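Long-range contacts in sialidase B (Streptococcus pneumoniae serotype 4, PDB 4XJW), which cleaves alpha-linked terminal sialic acid from oligosaccharides, glycoproteins and glycolipids, as an intramolecular trans-sialidase of glycosyl hydrolase family 33: residues A[92-96]-A[630-634]; A[493-497]-A[539-543]; A[547-553]-A[575-581]; A[625-631]-A[647-653]. The protein carries 1 engineered substitution. All blocks are in the same frame, centred on the assembly; numbering follows the deposited sequence.

Overall arrangement
Contact 3 holds Arg581, a presumed substrate-binding arginine, and the side chains of Tyr633 (contact 1) and Glu631 (contacts 1 and 4) each lie about 3 Å from that of Arg207. Contacts 1 and 4 share Phe630 and Glu631, their centres 14 Å apart; Trp96 NE1 lies 2.9 Å from Gln648 OE1, a probable hydrogen bond. Contact 3, centred 16 Å from contact 1, meets it where Arg581 N sits 3.0 Å from Asp634 OD2. Contact 2 adjoins contact 3 in sequence, yet lies farther off, its Phe497 side chain about 9 Å from that of Arg519. The side chain of Ile626 in contact 4 is about 8 Å, nearest atoms, from the bound OPX (Optactin).

Contact 1: residues A[92-96]-A[630-634]; sequences PASLW and FEKYD
A lysine laid flat on a tryptophan is the striking feature here: Lys632 NZ stands 3.2 Å from the centroid of the six-membered ring of Trp96, 4° off its normal, a cation-pi pair, while Lys632 CE makes a CH-pi contact 3.4 Å from the centroid of the five-membered ring. The lysine chain is extended through chi3 (t, t, t) and bends only at chi4 (p), which lowers NZ onto the ring; Asp607 also takes NZ in a salt bridge. Lys632 centres an inverse gamma turn just after strand 626-631 ends. The segments run 120° apart, nearest at Ala93 and Tyr633 (CA to CA 5.5 Å). Ala93, in a left-handed conformation (49/53), rests its CB 3.6 Å from Tyr633 CB, and one water donates to Ala93 O (2.7 Å) and Lys632 O (2.6 Å). Phe630 CZ closes the far end, 3.8 Å from Trp96 CZ2. No direct hydrogen bond crosses. This is a domain interface: a loop of the concanavalin-like N-terminal domain set against the catalytic sialidase propeller.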
loop_
_atom_site.group_PDB
_atom_site.type_symbol
_atom_site.label_atom_id
_atom_site.label_comp_id
_atom_site.label_asym_id
_atom_site.label_seq_id
_atom_site.Cartn_x
_atom_site.Cartn_y
_atom_site.Cartn_z
ATOM N N PRO A 92 14.934 3.338 0.655
ATOM C CA PRO A 92 14.718 1.910 0.397
ATOM C C PRO A 92 13.749 1.669 -0.766
ATOM O O PRO A 92 13.042 2.601 -1.189
ATOM C CB PRO A 92 14.079 1.423 1.702
ATOM C CG PRO A 92 14.696 2.332 2.746
ATOM C CD PRO A 92 14.717 3.679 2.075
ATOM N N ALA A 93 13.739 0.427 -1.262
ATOM C CA ALA A 93 12.728 -0.066 -2.206
ATOM C C ALA A 93 12.518 0.878 -3.379
ATOM O O ALA A 93 11.391 1.279 -3.656
ATOM C CB ALA A 93 11.400 -0.328 -1.482
ATOM N N SER A 94 13.598 1.232 -4.062
ATOM C CA SER A 94 13.512 2.160 -5.194
ATOM C C SER A 94 13.689 1.518 -6.577
ATOM O O SER A 94 13.476 2.187 -7.590
ATOM C CB SER A 94 14.517 3.300 -5.006
ATOM O OG SER A 94 14.182 4.085 -3.879
ATOM N N LEU A 95 14.080 0.242 -6.623
ATOM C CA LEU A 95 14.536 -0.383 -7.872
ATOM C C LEU A 95 13.744 -1.622 -8.264
ATOM O O LEU A 95 13.117 -2.267 -7.430
ATOM C CB LEU A 95 16.002 -0.826 -7.728
ATOM C CG LEU A 95 17.037 0.265 -7.502
ATOM C CD1 LEU A 95 18.412 -0.348 -7.251
ATOM C CD2 LEU A 95 17.104 1.189 -8.688
ATOM N N TRP A 96 13.795 -1.952 -9.551
ATOM C CA TRP A 96 13.369 -3.259 -10.034
ATOM C C TRP A 96 14.584 -4.094 -10.398
ATOM O O TRP A 96 15.644 -3.550 -10.741
ATOM C CB TRP A 96 12.480 -3.087 -11.263
ATOM C CG TRP A 96 11.023 -2.970 -10.911
ATOM C CD1 TRP A 96 10.368 -1.844 -10.478
ATOM C CD2 TRP A 96 10.042 -4.020 -10.941
ATOM N NE1 TRP A 96 9.033 -2.137 -10.249
ATOM C CE2 TRP A 96 8.813 -3.465 -10.522
ATOM C CE3 TRP A 96 10.089 -5.381 -11.266
ATOM C CZ2 TRP A 96 7.640 -4.225 -10.424
ATOM C CZ3 TRP A 96 8.924 -6.129 -11.182
ATOM C CH2 TRP A 96 7.716 -5.548 -10.762
ATOM N N PHE A 630 0.381 -4.505 -6.122
ATOM C CA PHE A 630 1.042 -4.961 -4.902
ATOM C C PHE A 630 1.945 -3.914 -4.275
ATOM O O PHE A 630 2.432 -2.991 -4.953
ATOM C CB PHE A 630 1.856 -6.225 -5.195
ATOM C CG PHE A 630 3.037 -5.993 -6.105
ATOM C CD1 PHE A 630 2.873 -5.945 -7.487
ATOM C CD2 PHE A 630 4.314 -5.822 -5.576
ATOM C CE1 PHE A 630 3.964 -5.725 -8.338
ATOM C CE2 PHE A 630 5.404 -5.618 -6.417
ATOM C CZ PHE A 630 5.234 -5.566 -7.788
ATOM N N GLU A 631 2.186 -4.086 -2.975
ATOM C CA GLU A 631 3.110 -3.252 -2.241
ATOM C C GLU A 631 4.527 -3.729 -2.527
ATOM O O GLU A 631 4.950 -4.762 -2.015
ATOM C CB GLU A 631 2.788 -3.352 -0.742
ATOM C CG GLU A 631 1.432 -2.723 -0.364
ATOM C CD GLU A 631 1.041 -2.967 1.084
ATOM O OE1 GLU A 631 1.638 -3.851 1.751
ATOM O OE2 GLU A 631 0.152 -2.234 1.578
ATOM N N LYS A 632 5.266 -2.989 -3.345
ATOM C CA LYS A 632 6.641 -3.362 -3.677
ATOM C C LYS A 632 7.629 -2.822 -2.638
ATOM O O LYS A 632 8.533 -2.036 -2.938
ATOM C CB LYS A 632 7.036 -2.909 -5.090
ATOM C CG LYS A 632 8.286 -3.628 -5.603
ATOM C CD LYS A 632 8.735 -3.144 -6.964
ATOM C CE LYS A 632 9.978 -3.900 -7.409
ATOM N NZ LYS A 632 9.640 -5.283 -7.822
ATOM N N TYR A 633 7.450 -3.258 -1.400
ATOM C CA TYR A 633 8.374 -2.907 -0.327
ATOM C C TYR A 633 8.073 -3.788 0.850
ATOM O O TYR A 633 7.074 -4.516 0.869
ATOM C CB TYR A 633 8.279 -1.418 0.052
ATOM C CG TYR A 633 7.138 -1.025 0.977
ATOM C CD1 TYR A 633 5.810 -1.070 0.555
ATOM C CD2 TYR A 633 7.396 -0.606 2.270
ATOM C CE1 TYR A 633 4.770 -0.695 1.412
ATOM C CE2 TYR A 633 6.385 -0.221 3.128
ATOM C CZ TYR A 633 5.069 -0.257 2.699
ATOM O OH TYR A 633 4.070 0.127 3.574
ATOM N N ASP A 634 8.955 -3.751 1.833
ATOM C CA ASP A 634 8.715 -4.539 3.020
ATOM C C ASP A 634 7.905 -3.706 4.010
ATOM O O ASP A 634 8.438 -2.839 4.708
ATOM C CB ASP A 634 10.034 -5.001 3.618
ATOM C CG ASP A 634 9.832 -5.988 4.741
ATOM O OD1 ASP A 634 8.856 -5.821 5.502
ATOM O OD2 ASP A 634 10.652 -6.924 4.861
HETATM O O HOH W 1 9.866 -0.680 -4.766
#

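Contact 2: residues A[493-497]-A[539-543]; sequences ASIPF and KVSYI
Val540 overlaps the ring of Pro496, its CG2 lying 3.7 Å from Pro496 CD, and the same methyl reaches Ile495 CG2 at 4.2 Å. Val540 is in the t rotamer with its CA-to-CB bond aimed at the other segment, and the nearest backbone pair is Ile495 with Val540, 6.9 Å between CA atoms. That gap is too wide for strand pairing, and no hydrogen bond crosses; the contact is made by side chains. Segment 493-497 leaves its strand after Ser494 and turns at Pro496 (-69/41), where Phe497 N donates to Ile495 O over a short 2.5 Å. The turn swings Phe497 (chi1 m) round so that its ring comes to Tyr542: Phe497 CZ is 3.3 Å from Tyr542 OH and 4.0 Å from Tyr542 CE1, at the edge of the tyrosine ring. Tyr542 also has chi1 m, which brings its hydroxyl against both Phe497 and Pro496, with Pro496 CG 4.0 Å from Tyr542 OH. Phe518 of strand 513-518 touches both Ile495 and Val540. Strands 489-494 and 541-542 are each the outermost strand of a separate sheet, and segment 539-543 begins with the last residue of the fourth BNR repeat. The loop leaving the outer strand of one blade packs against the outer-strand region of the next, as between successive blades of a sialidase beta-propeller.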
loop_
_atom_site.group_PDB
_atom_site.type_symbol
_atom_site.label_atom_id
_atom_site.label_comp_id
_atom_site.label_asym_id
_atom_site.label_seq_id
_atom_site.Cartn_x
_atom_site.Cartn_y
_atom_site.Cartn_z
ATOM N N ALA A 493 -15.823 -19.857 11.875
ATOM C CA ALA A 493 -14.951 -20.999 11.679
ATOM C C ALA A 493 -13.759 -20.874 12.619
ATOM O O ALA A 493 -12.926 -19.982 12.470
ATOM C CB ALA A 493 -14.488 -21.070 10.244
ATOM N N SER A 494 -13.686 -21.753 13.613
ATOM C CA SER A 494 -12.603 -21.691 14.591
ATOM C C SER A 494 -11.251 -21.915 13.938
ATOM O O SER A 494 -11.131 -22.721 13.019
ATOM C CB SER A 494 -12.824 -22.751 15.668
ATOM O OG SER A 494 -13.628 -22.241 16.708
ATOM N N ILE A 495 -10.236 -21.200 14.412
ATOM C CA ILE A 495 -8.878 -21.398 13.929
ATOM C C ILE A 495 -7.931 -21.596 15.110
ATOM O O ILE A 495 -8.118 -20.986 16.171
ATOM C CB ILE A 495 -8.409 -20.240 12.987
ATOM C CG1 ILE A 495 -8.446 -18.891 13.713
ATOM C CG2 ILE A 495 -9.256 -20.194 11.720
ATOM C CD1 ILE A 495 -8.040 -17.710 12.823
ATOM N N PRO A 496 -6.910 -22.452 14.937
ATOM C CA PRO A 496 -6.027 -22.805 16.063
ATOM C C PRO A 496 -5.142 -21.639 16.518
ATOM O O PRO A 496 -3.971 -21.854 16.840
ATOM C CB PRO A 496 -5.151 -23.928 15.484
ATOM C CG PRO A 496 -5.851 -24.392 14.227
ATOM C CD PRO A 496 -6.566 -23.189 13.708
ATOM N N PHE A 497 -5.703 -20.433 16.570
ATOM C CA PHE A 497 -4.923 -19.225 16.798
ATOM C C PHE A 497 -5.618 -18.239 17.713
ATOM O O PHE A 497 -6.811 -17.972 17.567
ATOM C CB PHE A 497 -4.618 -18.530 15.462
ATOM C CG PHE A 497 -3.883 -19.400 14.491
ATOM C CD1 PHE A 497 -2.551 -19.715 14.706
ATOM C CD2 PHE A 497 -4.527 -19.916 13.372
ATOM C CE1 PHE A 497 -1.870 -20.526 13.827
ATOM C CE2 PHE A 497 -3.848 -20.732 12.480
ATOM C CZ PHE A 497 -2.518 -21.042 12.715
ATOM N N LYS A 539 -11.976 -28.371 9.232
ATOM C CA LYS A 539 -10.782 -28.106 10.008
ATOM C C LYS A 539 -9.725 -27.425 9.136
ATOM O O LYS A 539 -9.846 -27.359 7.899
ATOM C CB LYS A 539 -10.218 -29.390 10.622
ATOM C CG LYS A 539 -11.208 -30.170 11.465
ATOM C CD LYS A 539 -11.863 -29.300 12.527
ATOM C CE LYS A 539 -12.127 -30.114 13.780
ATOM N NZ LYS A 539 -12.549 -31.496 13.411
ATOM N N VAL A 540 -8.691 -26.926 9.798
ATOM C CA VAL A 540 -7.622 -26.172 9.158
ATOM C C VAL A 540 -6.482 -27.079 8.718
ATOM O O VAL A 540 -6.064 -27.972 9.462
ATOM C CB VAL A 540 -7.090 -25.095 10.111
ATOM C CG1 VAL A 540 -5.872 -24.391 9.549
ATOM C CG2 VAL A 540 -8.196 -24.107 10.470
ATOM N N SER A 541 -6.005 -26.868 7.497
ATOM C CA SER A 541 -4.798 -27.512 6.989
ATOM C C SER A 541 -3.784 -26.441 6.605
ATOM O O SER A 541 -4.100 -25.249 6.626
ATOM C CB SER A 541 -5.123 -28.368 5.770
ATOM O OG SER A 541 -5.950 -29.451 6.132
ATOM N N TYR A 542 -2.576 -26.866 6.250
ATOM C CA TYR A 542 -1.513 -25.946 5.881
ATOM C C TYR A 542 -0.870 -26.318 4.564
ATOM O O TYR A 542 -0.812 -27.484 4.193
ATOM C CB TYR A 542 -0.449 -25.867 6.985
ATOM C CG TYR A 542 -1.013 -25.427 8.309
ATOM C CD1 TYR A 542 -1.072 -24.080 8.647
ATOM C CD2 TYR A 542 -1.499 -26.358 9.219
ATOM C CE1 TYR A 542 -1.600 -23.674 9.855
ATOM C CE2 TYR A 542 -2.028 -25.963 10.428
ATOM C CZ TYR A 542 -2.070 -24.619 10.743
ATOM O OH TYR A 542 -2.595 -24.221 11.947
ATOM N N ILE A 543 -0.400 -25.304 3.849
ATOM C CA ILE A 543 0.359 -25.510 2.636
ATOM C C ILE A 543 1.822 -25.694 3.021
ATOM O O ILE A 543 2.413 -24.821 3.652
ATOM C CB ILE A 543 0.185 -24.293 1.690
ATOM C CG1 ILE A 543 -1.287 -24.140 1.309
ATOM C CG2 ILE A 543 1.093 -24.395 0.464
ATOM C CD1 ILE A 543 -1.589 -22.870 0.529
#

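Contact 3: residues A[547-553]-A[575-581]; sequences QQTSYGT and PNSRSGR
Two loops here build part of the sialidase arginine cluster: Arg581 is, by similarity, one of the substrate-binding arginines, close to Arg519 and to the probable nucleophile Tyr615. The Arg581 chain is extended (chi2 and chi3 t); NH2 donates to Gly552 O (2.9 Å, 170°) and NE to Thr553 OG1 (2.8 Å). Thr553 CB also packs 3.6 Å from Pro575 CG, and the edge of the Tyr551 ring faces the arginine, with Tyr551 CE1 3.7 Å from Arg581 NE. At the other end the backbones run close, with CA atoms 5.0 Å apart at Gln547 and Asn576 and 4.4 Å at Thr549 and Arg578. Ser577 N donates to Gln547 O (2.9 Å), and Gln547 N to Asn576 OD1 (2.9 Å). Each loop is pinned from within by a hydroxyl: Thr549 OG1 accepts Gly552 N (3.0 Å), and Ser577 OG accepts Ser579 N (3.0 Å) and Gly580 N (3.2 Å). Waters bridge Ser550 N to Arg578 O and Tyr551 OH to Ser579 O. With Ser635 taking NH1, the guanidinium is held by neutral oxygens, consistent with its positive charge being kept for an anionic substrate group such as the sialic acid carboxylate.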
loop_
_atom_site.group_PDB
_atom_site.type_symbol
_atom_site.label_atom_id
_atom_site.label_comp_id
_atom_site.label_asym_id
_atom_site.label_seq_id
_atom_site.Cartn_x
_atom_site.Cartn_y
_atom_site.Cartn_z
ATOM N N GLN A 547 6.799 -20.381 2.133
ATOM C CA GLN A 547 7.227 -19.847 3.432
ATOM C C GLN A 547 6.710 -18.435 3.672
ATOM O O GLN A 547 6.738 -17.596 2.767
ATOM C CB GLN A 547 8.755 -19.792 3.544
ATOM C CG GLN A 547 9.513 -20.996 3.009
ATOM C CD GLN A 547 8.943 -22.306 3.499
ATOM O OE1 GLN A 547 8.573 -22.439 4.669
ATOM N NE2 GLN A 547 8.850 -23.283 2.597
ATOM N N GLN A 548 6.261 -18.174 4.898
ATOM C CA GLN A 548 6.042 -16.810 5.367
ATOM C C GLN A 548 6.836 -16.597 6.640
ATOM O O GLN A 548 7.405 -17.541 7.185
ATOM C CB GLN A 548 4.557 -16.530 5.607
ATOM C CG GLN A 548 3.771 -16.308 4.311
ATOM C CD GLN A 548 2.492 -15.533 4.517
ATOM O OE1 GLN A 548 2.019 -15.341 5.637
ATOM N NE2 GLN A 548 1.901 -15.099 3.407
ATOM N N THR A 549 6.876 -15.354 7.106
ATOM C CA THR A 549 7.494 -15.030 8.376
ATOM C C THR A 549 6.588 -15.453 9.516
ATOM O O THR A 549 5.422 -15.792 9.321
ATOM C CB THR A 549 7.678 -13.529 8.515
ATOM O OG1 THR A 549 6.392 -12.907 8.376
ATOM C CG2 THR A 549 8.646 -12.984 7.458
ATOM N N SER A 550 7.127 -15.401 10.727
ATOM C CA SER A 550 6.341 -15.673 11.917
ATOM C C SER A 550 5.083 -14.818 12.042
ATOM O O SER A 550 4.058 -15.294 12.527
ATOM C CB SER A 550 7.216 -15.526 13.169
ATOM O OG SER A 550 7.797 -14.236 13.254
ATOM N N TYR A 551 5.150 -13.566 11.594
ATOM C CA TYR A 551 4.005 -12.671 11.728
ATOM C C TYR A 551 3.051 -12.778 10.529
ATOM O O TYR A 551 1.870 -12.451 10.647
ATOM C CB TYR A 551 4.450 -11.225 11.962
ATOM C CG TYR A 551 5.477 -10.742 10.968
ATOM C CD1 TYR A 551 5.093 -10.228 9.724
ATOM C CD2 TYR A 551 6.832 -10.820 11.253
ATOM C CE1 TYR A 551 6.039 -9.788 8.813
ATOM C CE2 TYR A 551 7.787 -10.386 10.342
ATOM C CZ TYR A 551 7.385 -9.872 9.120
ATOM O OH TYR A 551 8.334 -9.446 8.222
ATOM N N GLY A 552 3.562 -13.254 9.401
ATOM C CA GLY A 552 2.719 -13.502 8.224
ATOM C C GLY A 552 2.453 -12.277 7.367
ATOM O O GLY A 552 2.789 -11.160 7.752
ATOM N N THR A 553 1.820 -12.508 6.209
ATOM C CA THR A 553 1.436 -11.447 5.267
ATOM C C THR A 553 0.146 -11.862 4.578
ATOM O O THR A 553 -0.090 -13.046 4.381
ATOM C CB THR A 553 2.538 -11.223 4.182
ATOM O OG1 THR A 553 3.777 -10.902 4.833
ATOM C CG2 THR A 553 2.193 -10.065 3.273
ATOM N N PRO A 575 4.421 -12.993 -0.547
ATOM C CA PRO A 575 5.865 -13.159 -0.370
ATOM C C PRO A 575 6.163 -14.635 -0.088
ATOM O O PRO A 575 5.362 -15.331 0.550
ATOM C CB PRO A 575 6.156 -12.319 0.877
ATOM C CG PRO A 575 4.845 -12.291 1.629
ATOM C CD PRO A 575 3.827 -12.166 0.515
ATOM N N ASN A 576 7.300 -15.112 -0.561
ATOM C CA ASN A 576 7.739 -16.462 -0.199
ATOM C C ASN A 576 9.084 -16.332 0.471
ATOM O O ASN A 576 10.130 -16.387 -0.186
ATOM C CB ASN A 576 7.839 -17.350 -1.442
ATOM C CG ASN A 576 8.023 -18.820 -1.100
ATOM O OD1 ASN A 576 8.347 -19.175 0.033
ATOM N ND2 ASN A 576 7.821 -19.684 -2.088
ATOM N N SER A 577 9.045 -16.118 1.782
ATOM C CA SER A 577 10.251 -15.825 2.562
ATOM C C SER A 577 9.972 -16.084 4.028
ATOM O O SER A 577 8.903 -15.736 4.522
ATOM C CB SER A 577 10.666 -14.355 2.378
ATOM O OG SER A 577 11.719 -14.009 3.277
ATOM N N ARG A 578 10.929 -16.696 4.728
ATOM C CA ARG A 578 10.814 -16.887 6.176
ATOM C C ARG A 578 11.310 -15.666 6.937
ATOM O O ARG A 578 11.148 -15.576 8.155
ATOM C CB ARG A 578 11.629 -18.098 6.637
ATOM C CG ARG A 578 11.152 -19.425 6.119
ATOM C CD ARG A 578 12.058 -20.547 6.605
ATOM N NE ARG A 578 11.290 -21.729 6.977
ATOM C CZ ARG A 578 11.833 -22.878 7.360
ATOM N NH1 ARG A 578 13.152 -23.003 7.414
ATOM N NH2 ARG A 578 11.056 -23.902 7.686
ATOM N N SER A 579 11.905 -14.729 6.202
ATOM C CA SER A 579 12.698 -13.648 6.788
ATOM C C SER A 579 12.001 -12.289 6.816
ATOM O O SER A 579 12.042 -11.585 7.823
ATOM C CB SER A 579 14.020 -13.534 6.031
ATOM O OG SER A 579 14.843 -12.537 6.591
ATOM N N GLY A 580 11.375 -11.905 5.704
ATOM C CA GLY A 580 10.752 -10.599 5.623
ATOM C C GLY A 580 9.667 -10.593 4.570
ATOM O O GLY A 580 9.336 -11.635 4.013
ATOM N N ARG A 581 9.105 -9.416 4.306
ATOM C CA ARG A 581 8.110 -9.281 3.246
ATOM C C ARG A 581 8.828 -8.960 1.938
ATOM O O ARG A 581 9.018 -7.795 1.565
ATOM C CB ARG A 581 7.058 -8.235 3.623
ATOM C CG ARG A 581 6.109 -8.730 4.694
ATOM C CD ARG A 581 5.013 -7.757 5.060
ATOM N NE ARG A 581 4.078 -8.345 6.032
ATOM C CZ ARG A 581 3.206 -7.645 6.754
ATOM N NH1 ARG A 581 3.164 -6.321 6.631
ATOM N NH2 ARG A 581 2.378 -8.257 7.599
HETATM O O HOH W 2 9.901 -15.236 10.801
HETATM O O HOH W 3 10.880 -9.304 9.008
#

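Contact 4: residues A[625-631]-A[647-653]; sequences HIGVLFE and VQYIDLE
Val628 and Ile650 make the apolar centre, Val628 CB 3.8 Å from Ile650 CG1, flanked on the same face by Leu652 CD1 (4.3 Å from Val628 CG2) and Phe630 CE1 (4.1 Å from Ile650 CG1). On the opposite face Leu629 CD1 lies 3.8 Å from both Tyr649 CB and Val647 CG1, and Tyr649 OH reaches to 3.6 Å from Gly627 CA. Strands 626-631 and 647-652 run antiparallel at 159°, axes 4.6 Å apart. Reciprocal hydrogen bonds join three pairs: Ile626 N to Leu652 O 2.7 Å, Val628 N to Ile650 O 3.0 Å, Phe630 N to Gln648 O 2.9 Å. The strands belong to the last propeller blade in sequence; Tyr649 makes a backbone hydrogen bond with Gln192, consistent with early chain closing the ring. At one end Glu631 salt-bridges Arg207, substrate-binding by similarity, and accepts from Tyr615 N. At the other, His625 ND1 donates to Asp651 OD1 (2.7 Å), and Glu653 CG lies over the His625 ring face, a CH-pi contact 3.7 Å from its centroid.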
loop_
_atom_site.group_PDB
_atom_site.type_symbol
_atom_site.label_atom_id
_atom_site.label_comp_id
_atom_site.label_asym_id
_atom_site.label_seq_id
_atom_site.Cartn_x
_atom_site.Cartn_y
_atom_site.Cartn_z
ATOM N N HIS A 625 -5.301 -12.421 -19.151
ATOM C CA HIS A 625 -4.070 -12.045 -18.450
ATOM C C HIS A 625 -4.354 -11.965 -16.963
ATOM O O HIS A 625 -5.516 -12.032 -16.533
ATOM C CB HIS A 625 -3.553 -10.689 -18.914
ATOM C CG HIS A 625 -3.070 -10.675 -20.326
ATOM N ND1 HIS A 625 -1.967 -9.946 -20.720
ATOM C CD2 HIS A 625 -3.559 -11.257 -21.444
ATOM C CE1 HIS A 625 -1.787 -10.098 -22.019
ATOM N NE2 HIS A 625 -2.731 -10.903 -22.482
ATOM N N ILE A 626 -3.285 -11.822 -16.182
ATOM C CA ILE A 626 -3.382 -11.645 -14.743
ATOM C C ILE A 626 -2.870 -10.257 -14.395
ATOM O O ILE A 626 -1.774 -9.875 -14.805
ATOM C CB ILE A 626 -2.518 -12.674 -14.010
ATOM C CG1 ILE A 626 -2.902 -14.107 -14.395
ATOM C CG2 ILE A 626 -2.630 -12.465 -12.504
ATOM C CD1 ILE A 626 -4.328 -14.508 -14.060
ATOM N N GLY A 627 -3.679 -9.484 -13.680
ATOM C CA GLY A 627 -3.227 -8.210 -13.148
ATOM C C GLY A 627 -2.850 -8.355 -11.684
ATOM O O GLY A 627 -3.552 -9.031 -10.923
ATOM N N VAL A 628 -1.732 -7.737 -11.302
ATOM C CA VAL A 628 -1.235 -7.778 -9.923
ATOM C C VAL A 628 -0.983 -6.338 -9.481
ATOM O O VAL A 628 -0.253 -5.603 -10.137
ATOM C CB VAL A 628 0.064 -8.607 -9.796
ATOM C CG1 VAL A 628 0.454 -8.763 -8.337
ATOM C CG2 VAL A 628 -0.091 -9.980 -10.442
ATOM N N LEU A 629 -1.635 -5.928 -8.400
ATOM C CA LEU A 629 -1.390 -4.637 -7.775
ATOM C C LEU A 629 -0.840 -4.944 -6.388
ATOM O O LEU A 629 -1.503 -5.588 -5.580
ATOM C CB LEU A 629 -2.682 -3.830 -7.675
ATOM C CG LEU A 629 -2.565 -2.436 -7.073
ATOM C CD1 LEU A 629 -1.694 -1.557 -7.955
ATOM C CD2 LEU A 629 -3.954 -1.826 -6.899
ATOM N N PHE A 630 0.381 -4.505 -6.122
ATOM C CA PHE A 630 1.042 -4.961 -4.902
ATOM C C PHE A 630 1.945 -3.914 -4.275
ATOM O O PHE A 630 2.432 -2.991 -4.953
ATOM C CB PHE A 630 1.856 -6.225 -5.195
ATOM C CG PHE A 630 3.037 -5.993 -6.105
ATOM C CD1 PHE A 630 2.873 -5.945 -7.487
ATOM C CD2 PHE A 630 4.314 -5.822 -5.576
ATOM C CE1 PHE A 630 3.964 -5.725 -8.338
ATOM C CE2 PHE A 630 5.404 -5.618 -6.417
ATOM C CZ PHE A 630 5.234 -5.566 -7.788
ATOM N N GLU A 631 2.186 -4.086 -2.975
ATOM C CA GLU A 631 3.110 -3.252 -2.241
ATOM C C GLU A 631 4.527 -3.729 -2.527
ATOM O O GLU A 631 4.950 -4.762 -2.015
ATOM C CB GLU A 631 2.788 -3.352 -0.742
ATOM C CG GLU A 631 1.432 -2.723 -0.364
ATOM C CD GLU A 631 1.041 -2.967 1.084
ATOM O OE1 GLU A 631 1.638 -3.851 1.751
ATOM O OE2 GLU A 631 0.152 -2.234 1.578
ATOM N N VAL A 647 3.187 1.121 -4.294
ATOM C CA VAL A 647 2.081 0.251 -4.714
ATOM C C VAL A 647 2.017 0.361 -6.238
ATOM O O VAL A 647 1.762 1.433 -6.792
ATOM C CB VAL A 647 0.734 0.652 -4.089
ATOM C CG1 VAL A 647 -0.403 -0.242 -4.619
ATOM C CG2 VAL A 647 0.800 0.549 -2.555
ATOM N N GLN A 648 2.310 -0.753 -6.899
ATOM C CA GLN A 648 2.513 -0.789 -8.345
ATOM C C GLN A 648 1.733 -1.918 -8.994
ATOM O O GLN A 648 1.414 -2.918 -8.355
ATOM C CB GLN A 648 4.009 -0.955 -8.631
ATOM C CG GLN A 648 4.844 0.194 -8.092
ATOM C CD GLN A 648 6.322 0.048 -8.341
ATOM O OE1 GLN A 648 6.789 -0.960 -8.868
ATOM N NE2 GLN A 648 7.086 1.074 -7.939
ATOM N N TYR A 649 1.417 -1.730 -10.275
ATOM C CA TYR A 649 0.581 -2.656 -11.043
ATOM C C TYR A 649 1.375 -3.273 -12.196
ATOM O O TYR A 649 2.035 -2.560 -12.971
ATOM C CB TYR A 649 -0.636 -1.908 -11.611
ATOM C CG TYR A 649 -1.511 -2.764 -12.520
ATOM C CD1 TYR A 649 -2.419 -3.657 -11.979
ATOM C CD2 TYR A 649 -1.412 -2.682 -13.913
ATOM C CE1 TYR A 649 -3.224 -4.450 -12.798
ATOM C CE2 TYR A 649 -2.216 -3.479 -14.745
ATOM C CZ TYR A 649 -3.117 -4.360 -14.168
ATOM O OH TYR A 649 -3.920 -5.167 -14.950
ATOM N N ILE A 650 1.292 -4.595 -12.324
ATOM C CA ILE A 650 1.890 -5.286 -13.467
ATOM C C ILE A 650 0.865 -6.192 -14.153
ATOM O O ILE A 650 -0.132 -6.590 -13.547
ATOM C CB ILE A 650 3.128 -6.112 -13.076
ATOM C CG1 ILE A 650 2.763 -7.171 -12.029
ATOM C CG2 ILE A 650 4.254 -5.203 -12.561
ATOM C CD1 ILE A 650 3.868 -8.170 -11.743
ATOM N N ASP A 651 1.146 -6.523 -15.413
ATOM C CA ASP A 651 0.320 -7.421 -16.209
ATOM C C ASP A 651 1.142 -8.665 -16.548
ATOM O O ASP A 651 2.254 -8.548 -17.067
ATOM C CB ASP A 651 -0.111 -6.705 -17.501
ATOM C CG ASP A 651 -0.960 -7.578 -18.413
ATOM O OD1 ASP A 651 -0.389 -8.428 -19.134
ATOM O OD2 ASP A 651 -2.194 -7.392 -18.423
ATOM N N LEU A 652 0.608 -9.844 -16.245
ATOM C CA LEU A 652 1.296 -11.094 -16.546
ATOM C C LEU A 652 0.417 -12.016 -17.380
ATOM O O LEU A 652 -0.817 -11.946 -17.322
ATOM C CB LEU A 652 1.711 -11.797 -15.260
ATOM C CG LEU A 652 2.754 -11.069 -14.406
ATOM C CD1 LEU A 652 2.856 -11.714 -13.025
ATOM C CD2 LEU A 652 4.091 -11.069 -15.109
ATOM N N GLU A 653 1.058 -12.882 -18.161
ATOM C CA GLU A 653 0.357 -13.928 -18.901
ATOM C C GLU A 653 0.665 -15.293 -18.287
ATOM O O GLU A 653 1.703 -15.466 -17.650
ATOM C CB GLU A 653 0.773 -13.906 -20.368
ATOM C CG GLU A 653 0.412 -12.622 -21.077
ATOM C CD GLU A 653 0.725 -12.668 -22.557
ATOM O OE1 GLU A 653 -0.083 -13.243 -23.317
ATOM O OE2 GLU A 653 1.783 -12.133 -22.947
#